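SusD superfamily protein (Bacteroides vulgatus, PDB 3MYV) probably binds polysaccharide at the outer membrane, as SusD-family proteins do. Local coordinates at residues Y33-F38 / N328-L332; G266-Y272 / L320-L325; K276-T280 / V309-Y313. All coordinates share one frame; numbering follows the deposited sequence. Where two conformers were deposited one is given.

Contact 1 of 3, residues Y33-F38 / N328-L332; sequences YGAAMF and NNVVL. With EDO (1,2-ethanediol), chain E; EDO (1,2-ethanediol), chain I.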
ATOM      1  N   TYR A  33       2.136  -5.631   6.872  1.00 13.34           N
ATOM      2  CA  TYR A  33       2.959  -5.385   5.678  1.00 12.09           C
ATOM      3  C   TYR A  33       3.921  -6.520   5.283  1.00 12.76           C
ATOM      4  O   TYR A  33       4.659  -6.418   4.297  1.00 15.66           O
ATOM      5  CB  TYR A  33       3.669  -4.030   5.799  1.00 12.71           C
ATOM      6  CG  TYR A  33       2.810  -2.877   5.316  1.00 14.32           C
ATOM      7  CD1 TYR A  33       2.469  -2.768   3.964  1.00 15.08           C
ATOM      8  CD2 TYR A  33       2.317  -1.929   6.196  1.00 11.82           C
ATOM      9  CE1 TYR A  33       1.691  -1.739   3.502  1.00 14.25           C
ATOM     10  CE2 TYR A  33       1.511  -0.885   5.732  1.00 16.01           C
ATOM     11  CZ  TYR A  33       1.211  -0.807   4.378  1.00 17.59           C
ATOM     12  OH  TYR A  33       0.414   0.202   3.895  1.00 18.58           O
ATOM     13  N   GLY A  34       3.917  -7.616   6.036  1.00 13.24           N
ATOM     14  CA  GLY A  34       4.621  -8.815   5.599  1.00 12.54           C
ATOM     15  C   GLY A  34       3.915  -9.585   4.493  1.00 13.53           C
ATOM     16  O   GLY A  34       4.565 -10.358   3.771  1.00 14.60           O
ATOM     17  N   ALA A  35       2.605  -9.383   4.361  1.00 11.91           N
ATOM     18  CA  ALA A  35       1.799 -10.086   3.356  1.00 15.18           C
ATOM     19  C   ALA A  35       0.360  -9.559   3.217  1.00 13.97           C
ATOM     20  O   ALA A  35      -0.089  -9.265   2.107  1.00 11.87           O
ATOM     21  CB  ALA A  35       1.755 -11.604   3.678  1.00 15.69           C
ATOM     22  N   ALA A  36      -0.380  -9.489   4.320  1.00 15.56           N
ATOM     23  CA  ALA A  36      -1.845  -9.274   4.238  1.00 14.73           C
ATOM     24  C   ALA A  36      -2.269  -8.029   3.461  1.00 15.58           C
ATOM     25  O   ALA A  36      -3.256  -8.078   2.735  1.00 13.01           O
ATOM     26  CB  ALA A  36      -2.511  -9.283   5.621  1.00 13.92           C
HETATM   27  N   MSE A  37      -1.553  -6.921   3.629  1.00 13.46           N
HETATM   28  CA  MSE A  37      -1.945  -5.649   2.955  1.00 13.67           C
HETATM   29  C   MSE A  37      -1.932  -5.828   1.423  1.00 13.28           C
HETATM   30  O   MSE A  37      -2.790  -5.293   0.713  1.00 15.01           O
HETATM   31  CB  MSE A  37      -1.005  -4.497   3.331  1.00 15.76           C
HETATM   32  CG  MSE A  37      -1.489  -3.444   4.276  1.00 22.03           C
HETATM   33 SE   MSE A  37      -3.310  -2.850   4.278  0.75 15.96          SE
HETATM   34  CE  MSE A  37      -3.861  -2.973   2.468  1.00 22.86           C
ATOM     35  N   PHE A  38      -0.999  -6.622   0.942  1.00 13.17           N
ATOM     36  CA  PHE A  38      -0.801  -6.832  -0.476  1.00 13.91           C
ATOM     37  C   PHE A  38      -1.815  -7.800  -0.991  1.00 13.94           C
ATOM     38  O   PHE A  38      -2.372  -7.587  -2.055  1.00 14.77           O
ATOM     39  CB  PHE A  38       0.632  -7.278  -0.750  1.00 13.69           C
ATOM     40  CG  PHE A  38       1.652  -6.298  -0.233  1.00 13.88           C
ATOM     41  CD1 PHE A  38       1.838  -5.084  -0.869  1.00 15.43           C
ATOM     42  CD2 PHE A  38       2.387  -6.571   0.893  1.00 13.53           C
ATOM     43  CE1 PHE A  38       2.735  -4.165  -0.378  1.00 14.89           C
ATOM     44  CE2 PHE A  38       3.294  -5.663   1.391  1.00 11.07           C
ATOM     45  CZ  PHE A  38       3.475  -4.463   0.763  1.00 15.12           C
ATOM     46  N   ASN A 328      12.014  -8.365   0.649  1.00 14.12           N
ATOM     47  CA  ASN A 328      11.480  -7.133   1.196  1.00 14.75           C
ATOM     48  C   ASN A 328      10.222  -6.718   0.409  1.00 16.68           C
ATOM     49  O   ASN A 328      10.141  -6.928  -0.802  1.00 19.07           O
ATOM     50  CB  ASN A 328      12.537  -6.022   1.095  1.00 15.00           C
ATOM     51  CG  ASN A 328      13.722  -6.223   2.020  1.00 18.10           C
ATOM     52  OD1 ASN A 328      13.878  -7.286   2.646  1.00 18.07           O
ATOM     53  ND2 ASN A 328      14.575  -5.178   2.130  1.00 17.55           N
ATOM     54  N   ASN A 329       9.243  -6.138   1.080  1.00 14.07           N
ATOM     55  CA  ASN A 329       8.039  -5.670   0.410  1.00 15.90           C
ATOM     56  C   ASN A 329       8.103  -4.159   0.313  1.00 14.43           C
ATOM     57  O   ASN A 329       8.221  -3.447   1.325  1.00 12.07           O
ATOM     58  CB  ASN A 329       6.790  -6.088   1.174  1.00 12.42           C
ATOM     59  CG  ASN A 329       6.648  -7.594   1.298  1.00 17.89           C
ATOM     60  OD1 ASN A 329       7.090  -8.362   0.425  1.00 16.99           O
ATOM     61  ND2 ASN A 329       6.025  -8.028   2.389  1.00 15.42           N
ATOM     62  N   VAL A 330       8.110  -3.672  -0.912  1.00 15.35           N
ATOM     63  CA  VAL A 330       8.079  -2.238  -1.195  0.50 15.61           C
ATOM     64  C   VAL A 330       6.760  -1.649  -0.747  1.00 14.00           C
ATOM     65  O   VAL A 330       5.708  -2.202  -1.060  1.00 15.71           O
ATOM     66  CB  VAL A 330       8.176  -1.959  -2.697  0.50 18.03           C
ATOM     67  CG1 VAL A 330       7.896  -0.466  -2.983  0.50 20.12           C
ATOM     68  CG2 VAL A 330       9.513  -2.354  -3.207  0.50 13.71           C
ATOM     69  N   VAL A 331       6.809  -0.508  -0.050  1.00 15.23           N
ATOM     70  CA  VAL A 331       5.625   0.208   0.400  1.00 11.23           C
ATOM     71  C   VAL A 331       5.462   1.556  -0.331  1.00 12.71           C
ATOM     72  O   VAL A 331       4.358   1.921  -0.714  1.00 11.82           O
ATOM     73  CB  VAL A 331       5.699   0.410   1.928  1.00 10.01           C
ATOM     74  CG1 VAL A 331       4.481   1.208   2.477  1.00 11.50           C
ATOM     75  CG2 VAL A 331       5.784  -0.947   2.677  1.00 12.44           C
ATOM     76  N   LEU A 332       6.562   2.287  -0.505  1.00 11.56           N
ATOM     77  CA  LEU A 332       6.584   3.562  -1.213  1.00 13.43           C
ATOM     78  C   LEU A 332       7.805   3.626  -2.113  1.00 15.06           C
ATOM     79  O   LEU A 332       8.947   3.590  -1.635  1.00 16.33           O
ATOM     80  CB  LEU A 332       6.612   4.715  -0.200  1.00 12.46           C
ATOM     81  CG  LEU A 332       5.435   4.859   0.757  1.00 10.33           C
ATOM     82  CD1 LEU A 332       5.888   5.591   2.061  1.00 13.52           C
ATOM     83  CD2 LEU A 332       4.283   5.596   0.063  1.00 13.91           C
TER
HETATM   84  C1  EDO E 505       5.220  -5.636  -2.551  1.00 19.21           C
HETATM   85  O1  EDO E 505       4.946  -4.231  -2.731  1.00 21.38           O
HETATM   86  C2  EDO E 505       6.305  -6.086  -3.514  1.00 15.50           C
HETATM   87  O2  EDO E 505       7.584  -5.600  -3.080  1.00 19.53           O
HETATM   88  C1  EDO I 516       0.621  -0.895  -0.053  1.00 34.68           C
HETATM   89  O1  EDO I 516      -0.476  -0.654  -0.925  1.00 30.09           O
HETATM   90  C2  EDO I 516       1.383   0.404   0.232  1.00 27.42           C
HETATM   91  O2  EDO I 516       0.762   1.182   1.311  1.00 23.79           O
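The side chain of N329 reaches into the turn at Y33 and G34 and grips the backbone there by its amide. ND2 of N329 donates to Y33 O at 2.8 Å. This bond is nearly straight, with an N-H...O angle of 165°, and Y33 O lies almost in the plane of the N329 amide. The second bond, from N329 ND2 to G34 O at 3.1 Å, is weak and bent. One nitrogen thus serves two successive carbonyls just ahead of helix 36-43. The stronger bond, helped by the weak one, probably holds the amide in its turn. CG of N329 stands anti to its own carbonyl carbon (chi1 -61°), which carries the amide across to the turn.

Packing contacts lie beside this grip. The ring of F38 meets N329 obliquely, with F38 CE2 3.5 Å from N329 CB and the ring and amide planes 68° apart. CE1 of F38 also lies near a backbone oxygen, V330 O. The Y33 side chain crosses V331 at about a right angle, and Y33 CD1 touches V331 CG2 at 4.0 Å.

Two 1,2-ethanediol molecules, probably from the crystallisation liquor, occupy the neighbourhood. One lies with C1 over a face of the F38 ring. It takes a hydrogen bond from V330 N through O2 at 2.9 Å and gives one from O1 to V330 O at 2.7 Å. The other donates from O2 to Y33 OH at 2.8 Å. Y33 OH is also hydrogen-bonded to D123.

The contact is buried near the centre of the chain. N329 and V331 pair by backbone bonds with strand 248-252, and V331 and L332 both face F250 in a classic beta bulge. Helix 103-128 packs on Y33, W265 stacks on F38, and L332 packs on helix 189-202.

Contact 2 of 3, residues G266-Y272 / L320-L325; sequences GYLLNWY and LKTAPL. With NA (sodium ion), chain C.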
ATOM      1  N   GLY A 266       6.531 -12.784  -0.619  1.00 11.82           N
ATOM      2  CA  GLY A 266       7.438 -13.400  -1.574  1.00 15.35           C
ATOM      3  C   GLY A 266       7.298 -14.904  -1.718  1.00 13.50           C
ATOM      4  O   GLY A 266       7.387 -15.437  -2.814  1.00 14.18           O
ATOM      5  N   TYR A 267       7.045 -15.593  -0.621  1.00 15.39           N
ATOM      6  CA  TYR A 267       6.866 -17.036  -0.660  1.00 13.47           C
ATOM      7  C   TYR A 267       5.451 -17.437  -1.019  1.00 14.89           C
ATOM      8  O   TYR A 267       5.242 -18.415  -1.742  1.00 12.97           O
ATOM      9  CB  TYR A 267       7.301 -17.651   0.668  1.00 17.66           C
ATOM     10  CG  TYR A 267       7.592 -19.123   0.643  1.00 12.61           C
ATOM     11  CD1 TYR A 267       6.581 -20.062   0.835  1.00 12.91           C
ATOM     12  CD2 TYR A 267       8.896 -19.600   0.505  1.00 10.20           C
ATOM     13  CE1 TYR A 267       6.858 -21.437   0.871  1.00 11.15           C
ATOM     14  CE2 TYR A 267       9.167 -20.946   0.521  1.00  9.49           C
ATOM     15  CZ  TYR A 267       8.148 -21.882   0.712  1.00 14.11           C
ATOM     16  OH  TYR A 267       8.449 -23.253   0.763  1.00 15.34           O
ATOM     17  N   LEU A 268       4.475 -16.637  -0.597  1.00 12.87           N
ATOM     18  CA  LEU A 268       3.073 -16.924  -0.944  1.00 12.94           C
ATOM     19  C   LEU A 268       2.791 -16.809  -2.435  1.00 12.34           C
ATOM     20  O   LEU A 268       2.040 -17.610  -2.981  1.00 13.80           O
ATOM     21  CB  LEU A 268       2.146 -15.987  -0.184  1.00 12.41           C
ATOM     22  CG  LEU A 268       2.171 -16.076   1.337  1.00 13.94           C
ATOM     23  CD1 LEU A 268       1.256 -14.948   1.871  1.00 22.24           C
ATOM     24  CD2 LEU A 268       1.715 -17.433   1.812  1.00 15.86           C
ATOM     25  N   LEU A 269       3.357 -15.801  -3.101  1.00 13.47           N
ATOM     26  CA  LEU A 269       3.091 -15.580  -4.532  1.00 12.79           C
ATOM     27  C   LEU A 269       3.881 -16.548  -5.427  1.00 14.91           C
ATOM     28  O   LEU A 269       3.597 -16.688  -6.607  1.00 15.01           O
ATOM     29  CB  LEU A 269       3.429 -14.151  -4.953  1.00 12.61           C
ATOM     30  CG  LEU A 269       2.450 -13.024  -4.588  1.00 16.23           C
ATOM     31  CD1 LEU A 269       2.803 -11.792  -5.379  1.00 14.66           C
ATOM     32  CD2 LEU A 269       0.999 -13.414  -4.853  1.00 14.36           C
ATOM     33  N   ASN A 270       4.919 -17.139  -4.884  1.00 12.59           N
ATOM     34  CA  ASN A 270       5.832 -17.942  -5.703  1.00 15.05           C
ATOM     35  C   ASN A 270       5.252 -19.325  -6.009  1.00 15.40           C
ATOM     36  O   ASN A 270       4.789 -20.039  -5.117  1.00 14.75           O
ATOM     37  CB  ASN A 270       7.176 -18.067  -4.989  1.00 12.53           C
ATOM     38  CG  ASN A 270       8.266 -18.508  -5.887  1.00 11.74           C
ATOM     39  OD1 ASN A 270       8.363 -19.692  -6.244  1.00 15.15           O
ATOM     40  ND2 ASN A 270       9.171 -17.570  -6.230  1.00 11.36           N
ATOM     41  N   TRP A 271       5.331 -19.708  -7.276  1.00 15.87           N
ATOM     42  CA  TRP A 271       4.799 -20.981  -7.752  1.00 16.49           C
ATOM     43  C   TRP A 271       5.425 -22.148  -6.983  1.00 16.23           C
ATOM     44  O   TRP A 271       4.749 -23.133  -6.670  1.00 16.55           O
ATOM     45  CB  TRP A 271       5.087 -21.135  -9.254  1.00 16.15           C
ATOM     46  CG  TRP A 271       4.648 -22.435  -9.841  1.00 16.16           C
ATOM     47  CD1 TRP A 271       5.367 -23.587  -9.915  1.00 18.77           C
ATOM     48  CD2 TRP A 271       3.367 -22.720 -10.407  1.00 16.68           C
ATOM     49  NE1 TRP A 271       4.617 -24.573 -10.483  1.00 18.68           N
ATOM     50  CE2 TRP A 271       3.385 -24.068 -10.809  1.00 17.22           C
ATOM     51  CE3 TRP A 271       2.198 -21.960 -10.615  1.00 19.05           C
ATOM     52  CZ2 TRP A 271       2.288 -24.684 -11.407  1.00 21.14           C
ATOM     53  CZ3 TRP A 271       1.107 -22.569 -11.218  1.00 20.06           C
ATOM     54  CH2 TRP A 271       1.159 -23.916 -11.605  1.00 24.81           C
ATOM     55  N   TYR A 272       6.714 -21.995  -6.688  1.00 13.55           N
ATOM     56  CA  TYR A 272       7.509 -23.020  -6.000  1.00 14.12           C
ATOM     57  C   TYR A 272       7.434 -22.941  -4.472  1.00 12.18           C
ATOM     58  O   TYR A 272       8.016 -23.788  -3.781  1.00 13.50           O
ATOM     59  CB  TYR A 272       8.951 -22.921  -6.461  1.00 11.22           C
ATOM     60  CG  TYR A 272       9.021 -23.102  -7.956  1.00 12.21           C
ATOM     61  CD1 TYR A 272       8.920 -24.367  -8.519  1.00 13.18           C
ATOM     62  CD2 TYR A 272       9.096 -21.996  -8.798  1.00 11.61           C
ATOM     63  CE1 TYR A 272       8.907 -24.546  -9.903  1.00 18.20           C
ATOM     64  CE2 TYR A 272       9.111 -22.145 -10.182  1.00 17.43           C
ATOM     65  CZ  TYR A 272       9.023 -23.418 -10.727  1.00 18.38           C
ATOM     66  OH  TYR A 272       9.013 -23.551 -12.086  1.00 20.01           O
ATOM     67  N   LEU A 320      15.376 -19.322  -9.741  1.00 22.45           N
ATOM     68  CA  LEU A 320      13.983 -19.324 -10.269  1.00 22.43           C
ATOM     69  C   LEU A 320      13.094 -20.323  -9.539  1.00 20.97           C
ATOM     70  O   LEU A 320      11.947 -19.993  -9.170  1.00 22.32           O
ATOM     71  CB  LEU A 320      13.923 -19.621 -11.792  1.00 25.45           C
ATOM     72  CG  LEU A 320      12.514 -19.844 -12.440  1.00 23.73           C
ATOM     73  CD1 LEU A 320      11.597 -18.604 -12.392  1.00 27.03           C
ATOM     74  CD2 LEU A 320      12.611 -20.360 -13.903  1.00 27.92           C
ATOM     75  N   LYS A 321      13.604 -21.538  -9.324  1.00 19.71           N
ATOM     76  CA  LYS A 321      12.751 -22.622  -8.809  1.00 19.50           C
ATOM     77  C   LYS A 321      12.863 -22.924  -7.305  1.00 19.02           C
ATOM     78  O   LYS A 321      12.430 -23.993  -6.836  1.00 17.10           O
ATOM     79  CB  LYS A 321      12.888 -23.868  -9.678  1.00 21.65           C
ATOM     80  CG  LYS A 321      12.671 -23.533 -11.191  1.00 22.45           C
ATOM     81  CD  LYS A 321      12.134 -24.705 -11.999  1.00 27.33           C
ATOM     82  CE  LYS A 321      12.015 -24.364 -13.512  1.00 28.12           C
ATOM     83  NZ  LYS A 321      11.467 -25.531 -14.278  1.00 24.37           N
ATOM     84  N   THR A 322      13.391 -21.953  -6.555  1.00 17.26           N
ATOM     85  CA  THR A 322      13.328 -21.947  -5.102  1.00 15.56           C
ATOM     86  C   THR A 322      12.624 -20.664  -4.660  1.00 15.47           C
ATOM     87  O   THR A 322      13.047 -19.579  -5.030  1.00 16.27           O
ATOM     88  CB  THR A 322      14.751 -22.015  -4.493  1.00 17.50           C
ATOM     89  OG1 THR A 322      15.389 -23.191  -4.976  1.00 18.07           O
ATOM     90  CG2 THR A 322      14.709 -22.048  -2.965  1.00 15.64           C
ATOM     91  N   ALA A 323      11.534 -20.789  -3.908  1.00 15.07           N
ATOM     92  CA  ALA A 323      10.793 -19.628  -3.420  1.00 15.03           C
ATOM     93  C   ALA A 323      11.603 -18.965  -2.325  1.00 16.16           C
ATOM     94  O   ALA A 323      12.108 -19.649  -1.451  1.00 12.97           O
ATOM     95  CB  ALA A 323       9.413 -20.010  -2.907  1.00 16.35           C
ATOM     96  N   PRO A 324      11.728 -17.637  -2.372  1.00 16.40           N
ATOM     97  CA  PRO A 324      12.540 -16.903  -1.398  1.00 17.51           C
ATOM     98  C   PRO A 324      11.858 -16.672  -0.031  1.00 14.57           C
ATOM     99  O   PRO A 324      10.660 -16.403   0.049  1.00 14.81           O
ATOM    100  CB  PRO A 324      12.767 -15.563  -2.112  1.00 17.18           C
ATOM    101  CG  PRO A 324      11.499 -15.350  -2.847  1.00 19.94           C
ATOM    102  CD  PRO A 324      11.057 -16.718  -3.314  1.00 18.90           C
ATOM    103  N   LEU A 325      12.638 -16.737   1.035  1.00 15.62           N
ATOM    104  CA  LEU A 325      12.143 -16.452   2.396  1.00 16.28           C
ATOM    105  C   LEU A 325      12.403 -14.999   2.831  1.00 15.40           C
ATOM    106  O   LEU A 325      11.868 -14.542   3.856  1.00 17.78           O
ATOM    107  CB  LEU A 325      12.811 -17.416   3.397  1.00 19.56           C
ATOM    108  CG  LEU A 325      12.549 -18.915   3.185  1.00 15.98           C
ATOM    109  CD1 LEU A 325      13.458 -19.797   4.031  1.00 17.40           C
ATOM    110  CD2 LEU A 325      11.105 -19.265   3.463  1.00 16.22           C
TER
HETATM  111 NA    NA C 502      12.214 -13.919   6.233  1.00 19.09          NA
HETATM  112  O   HOH W   1      11.758 -18.417  -7.324  1.00 21.76           O
HETATM  113  O   HOH W   2       8.993 -26.031 -13.042  1.00 21.32           O
HETATM  114  O   HOH W   3      12.678 -16.244   6.856  1.00 16.45           O
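A323 presses its CB into a pocket formed by Y267 and N270, and this is the tight part of the contact. The A323 methyl lies 3.5 Å from Y267 CD2 and the same distance from N270 OD1. P324 continues the packing. P324 CD sits 3.6 Å from N270 ND2, and P324 O comes to the edge of the Y267 ring, near the ring plane. L325 CD2 adds a further touch at Y267 CD2.

N270 also shapes its own chain. Its OD1 accepts from Y272 N at 2.9 Å, which makes an Asx turn in the chain that follows the short helix. CG of N270 stands anti to the backbone N (chi1 -163°), and the amide is thereby held against A323. A water accepts from N270 ND2 at 2.9 Å and lies between this packed part and the carbonyls of L320 and T322. At L325, the last residue of 320-325, the carbonyl O binds a sodium ion at 2.5 Å, together with N254, S255, D258, P260 and a water.

The outer side is more exposed and wetter. K321 lies across one face of the Y272 ring, with K321 CA 3.8 Å from the ring centroid in a CH-pi contact. W271 covers the opposite face. The extended lysine chain passes the phenol oxygen, and a water joins Y272 OH to K321 NZ. An alanine in place of Y272 removes the ring and its hydroxyl, and K321 would probably be left without its support and water link, its chain freer to turn.

Contact 3 of 3, residues K276-T280 / V309-Y313; sequences KGFVT and VWWLY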
ATOM      1  N   LYS A 276      -0.105 -19.359  -3.808  1.00 13.57           N
ATOM      2  CA  LYS A 276      -1.384 -18.852  -3.344  1.00 13.51           C
ATOM      3  C   LYS A 276      -2.157 -18.043  -4.360  1.00 14.65           C
ATOM      4  O   LYS A 276      -3.382 -17.860  -4.210  1.00 12.86           O
ATOM      5  CB  LYS A 276      -1.237 -18.004  -2.089  1.00 15.00           C
ATOM      6  CG  LYS A 276      -0.640 -18.744  -0.865  1.00 16.91           C
ATOM      7  CD  LYS A 276      -1.430 -19.982  -0.431  1.00 17.46           C
ATOM      8  CE  LYS A 276      -1.088 -20.393   1.015  1.00 21.39           C
ATOM      9  NZ  LYS A 276      -1.855 -21.632   1.408  1.00 18.81           N
ATOM     10  N   GLY A 277      -1.465 -17.557  -5.378  1.00 13.78           N
ATOM     11  CA  GLY A 277      -2.118 -16.693  -6.355  1.00 15.40           C
ATOM     12  C   GLY A 277      -1.347 -16.569  -7.650  1.00 13.74           C
ATOM     13  O   GLY A 277      -0.173 -16.923  -7.726  1.00 14.01           O
ATOM     14  N   PHE A 278      -2.062 -16.063  -8.655  1.00 13.83           N
ATOM     15  CA  PHE A 278      -1.565 -15.853 -10.015  1.00 13.55           C
ATOM     16  C   PHE A 278      -1.932 -14.461 -10.426  1.00 12.04           C
ATOM     17  O   PHE A 278      -2.787 -13.847  -9.785  1.00 13.03           O
ATOM     18  CB  PHE A 278      -2.237 -16.828 -10.976  1.00 15.08           C
ATOM     19  CG  PHE A 278      -2.238 -18.241 -10.511  1.00 14.82           C
ATOM     20  CD1 PHE A 278      -1.041 -18.846 -10.075  1.00 15.61           C
ATOM     21  CD2 PHE A 278      -3.395 -19.000 -10.544  1.00 15.51           C
ATOM     22  CE1 PHE A 278      -1.030 -20.150  -9.675  1.00 15.50           C
ATOM     23  CE2 PHE A 278      -3.391 -20.324 -10.146  1.00 18.23           C
ATOM     24  CZ  PHE A 278      -2.203 -20.907  -9.707  1.00 16.87           C
ATOM     25  N   VAL A 279      -1.300 -13.935 -11.487  1.00 13.08           N
ATOM     26  CA  VAL A 279      -1.948 -12.869 -12.222  1.00 13.41           C
ATOM     27  C   VAL A 279      -3.153 -13.481 -12.938  1.00 15.06           C
ATOM     28  O   VAL A 279      -3.201 -14.678 -13.196  1.00 13.82           O
ATOM     29  CB  VAL A 279      -1.007 -12.097 -13.190  1.00 13.02           C
ATOM     30  CG1 VAL A 279       0.208 -11.553 -12.401  1.00 14.46           C
ATOM     31  CG2 VAL A 279      -0.576 -12.957 -14.400  1.00 13.83           C
ATOM     32  N   THR A 280      -4.125 -12.646 -13.252  1.00 13.62           N
ATOM     33  CA  THR A 280      -5.298 -13.088 -14.003  1.00 13.35           C
ATOM     34  C   THR A 280      -4.943 -13.194 -15.499  1.00 15.87           C
ATOM     35  O   THR A 280      -3.892 -12.671 -15.965  1.00 13.96           O
ATOM     36  CB  THR A 280      -6.434 -12.079 -13.842  1.00 12.09           C
ATOM     37  OG1 THR A 280      -5.957 -10.800 -14.269  1.00 11.79           O
ATOM     38  CG2 THR A 280      -6.905 -12.005 -12.385  1.00 17.35           C
ATOM     39  N   VAL A 309      -1.576 -20.807 -16.982  1.00 14.43           N
ATOM     40  CA  VAL A 309      -1.709 -19.649 -16.095  1.00 15.26           C
ATOM     41  C   VAL A 309      -0.359 -18.950 -15.996  1.00 16.31           C
ATOM     42  O   VAL A 309       0.670 -19.491 -16.419  1.00 16.22           O
ATOM     43  CB  VAL A 309      -2.207 -20.010 -14.672  1.00 16.32           C
ATOM     44  CG1 VAL A 309      -3.555 -20.737 -14.776  1.00 15.64           C
ATOM     45  CG2 VAL A 309      -1.150 -20.844 -13.893  1.00 14.71           C
ATOM     46  N   TRP A 310      -0.379 -17.746 -15.443  1.00 15.19           N
ATOM     47  CA  TRP A 310       0.843 -16.993 -15.225  1.00 13.65           C
ATOM     48  C   TRP A 310       0.892 -16.535 -13.764  1.00 14.48           C
ATOM     49  O   TRP A 310      -0.101 -16.023 -13.213  1.00 13.34           O
ATOM     50  CB  TRP A 310       0.913 -15.784 -16.149  1.00 15.88           C
ATOM     51  CG  TRP A 310       1.072 -16.119 -17.606  1.00 15.33           C
ATOM     52  CD1 TRP A 310       2.233 -16.154 -18.322  1.00 16.28           C
ATOM     53  CD2 TRP A 310       0.025 -16.438 -18.527  1.00 14.82           C
ATOM     54  NE1 TRP A 310       1.979 -16.501 -19.625  1.00 18.26           N
ATOM     55  CE2 TRP A 310       0.630 -16.672 -19.781  1.00 15.84           C
ATOM     56  CE3 TRP A 310      -1.365 -16.554 -18.411  1.00 17.40           C
ATOM     57  CZ2 TRP A 310      -0.100 -17.009 -20.907  1.00 18.36           C
ATOM     58  CZ3 TRP A 310      -2.096 -16.901 -19.536  1.00 18.34           C
ATOM     59  CH2 TRP A 310      -1.461 -17.117 -20.771  1.00 17.13           C
ATOM     60  N   TRP A 311       2.068 -16.701 -13.157  1.00 13.34           N
ATOM     61  CA  TRP A 311       2.288 -16.233 -11.800  1.00 13.54           C
ATOM     62  C   TRP A 311       3.247 -15.069 -11.851  1.00 14.15           C
ATOM     63  O   TRP A 311       3.925 -14.847 -12.849  1.00 16.52           O
ATOM     64  CB  TRP A 311       2.776 -17.360 -10.866  1.00 13.79           C
ATOM     65  CG  TRP A 311       4.084 -18.005 -11.142  1.00 11.74           C
ATOM     66  CD1 TRP A 311       4.313 -19.029 -12.028  1.00 15.15           C
ATOM     67  CD2 TRP A 311       5.348 -17.749 -10.501  1.00 12.70           C
ATOM     68  NE1 TRP A 311       5.630 -19.404 -11.982  1.00 13.60           N
ATOM     69  CE2 TRP A 311       6.280 -18.638 -11.045  1.00 11.18           C
ATOM     70  CE3 TRP A 311       5.774 -16.841  -9.519  1.00 15.95           C
ATOM     71  CZ2 TRP A 311       7.641 -18.634 -10.670  1.00 16.46           C
ATOM     72  CZ3 TRP A 311       7.092 -16.859  -9.130  1.00 15.45           C
ATOM     73  CH2 TRP A 311       8.017 -17.742  -9.702  1.00 12.90           C
ATOM     74  N   LEU A 312       3.254 -14.296 -10.778  1.00 13.60           N
ATOM     75  CA  LEU A 312       3.966 -13.042 -10.745  1.00 12.53           C
ATOM     76  C   LEU A 312       5.283 -13.260 -10.006  1.00 13.71           C
ATOM     77  O   LEU A 312       5.306 -13.522  -8.810  1.00 14.84           O
ATOM     78  CB  LEU A 312       3.183 -11.947 -10.028  1.00 14.08           C
ATOM     79  CG  LEU A 312       3.881 -10.581  -9.983  1.00 11.93           C
ATOM     80  CD1 LEU A 312       4.040 -10.012 -11.396  1.00 10.94           C
ATOM     81  CD2 LEU A 312       3.087  -9.606  -9.049  1.00 13.26           C
ATOM     82  N   TYR A 313       6.366 -13.097 -10.736  1.00 15.62           N
ATOM     83  CA  TYR A 313       7.675 -13.242 -10.186  1.00 13.50           C
ATOM     84  C   TYR A 313       8.331 -11.863 -10.014  1.00 15.94           C
ATOM     85  O   TYR A 313       9.362 -11.518 -10.607  1.00 12.66           O
ATOM     86  CB  TYR A 313       8.470 -14.194 -11.067  1.00 14.09           C
ATOM     87  CG  TYR A 313       9.757 -14.675 -10.459  1.00 14.34           C
ATOM     88  CD1 TYR A 313       9.904 -14.803  -9.068  1.00 14.73           C
ATOM     89  CD2 TYR A 313      10.819 -15.050 -11.264  1.00 20.19           C
ATOM     90  CE1 TYR A 313      11.059 -15.281  -8.520  1.00 17.09           C
ATOM     91  CE2 TYR A 313      12.023 -15.520 -10.701  1.00 16.63           C
ATOM     92  CZ  TYR A 313      12.121 -15.619  -9.338  1.00 21.70           C
ATOM     93  OH  TYR A 313      13.283 -16.099  -8.778  1.00 20.99           O
TER
HETATM   94  O   HOH W   4       1.974 -15.160  -8.280  1.00 15.79           O
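F278 turns one face of its ring to V309. The methyl CG2 of V309 stands almost straight above the ring centre, 4.1 Å from the centroid and 4° off the normal, in a CH-pi contact. The ring edge meets W311 instead. F278 CD1 lies 4.2 Å from W311 CB, and the two side chains cross at about a right angle.

V279 divides its two methyls between two neighbours. V279 CG2 rests on W310 CB at 3.6 Å, and V279 CG1 rests on L312 CB at 3.8 Å. The branch is set by chi1 of -55°, which puts CG1 anti to the carbonyl carbon and CG2 between the backbone N and that carbon.

Strands 277-279 and 307-312 belong to two different antiparallel sheets of two strands, the first pairing with 48-50 and the second with 299-304. The segments 277-279 and 309-312 run 104° apart and approach to 4.5 Å. Packing therefore carries more of the contact than backbone pairing. V279 N gives W310 O a weak, bent bond of 3.0 Å. A water bridges the backbones, donating to G277 O and accepting from L312 N. Y304 meets the F278 ring edge-to-face, and helix 281-288 packs on V279 and W310.

In the fold
From the N terminus, the chain first passes 33-38, whose partner 328-332 comes 290 residues later. Contact 1 thus closes a very long loop, and both other contacts lie inside it. The chain then reaches 266-272 and, soon after, 276-280. Segment 309-313, on strand 307-312, returns to 276-280 and closes contact 3. The following loop 320-325 returns to 266-272 and closes contact 2 around it. Contacts 2 and 3 touch, with W271 packed on W311 and F278. Contact 2 also meets contact 1, where L268 packs on A35. Contact 1 ties the start of helix 36-43 to strand 329-333, contact 2 ties helix 265-268 to the loop before that strand, and contact 3 sets strand 277-279 against strand 307-312.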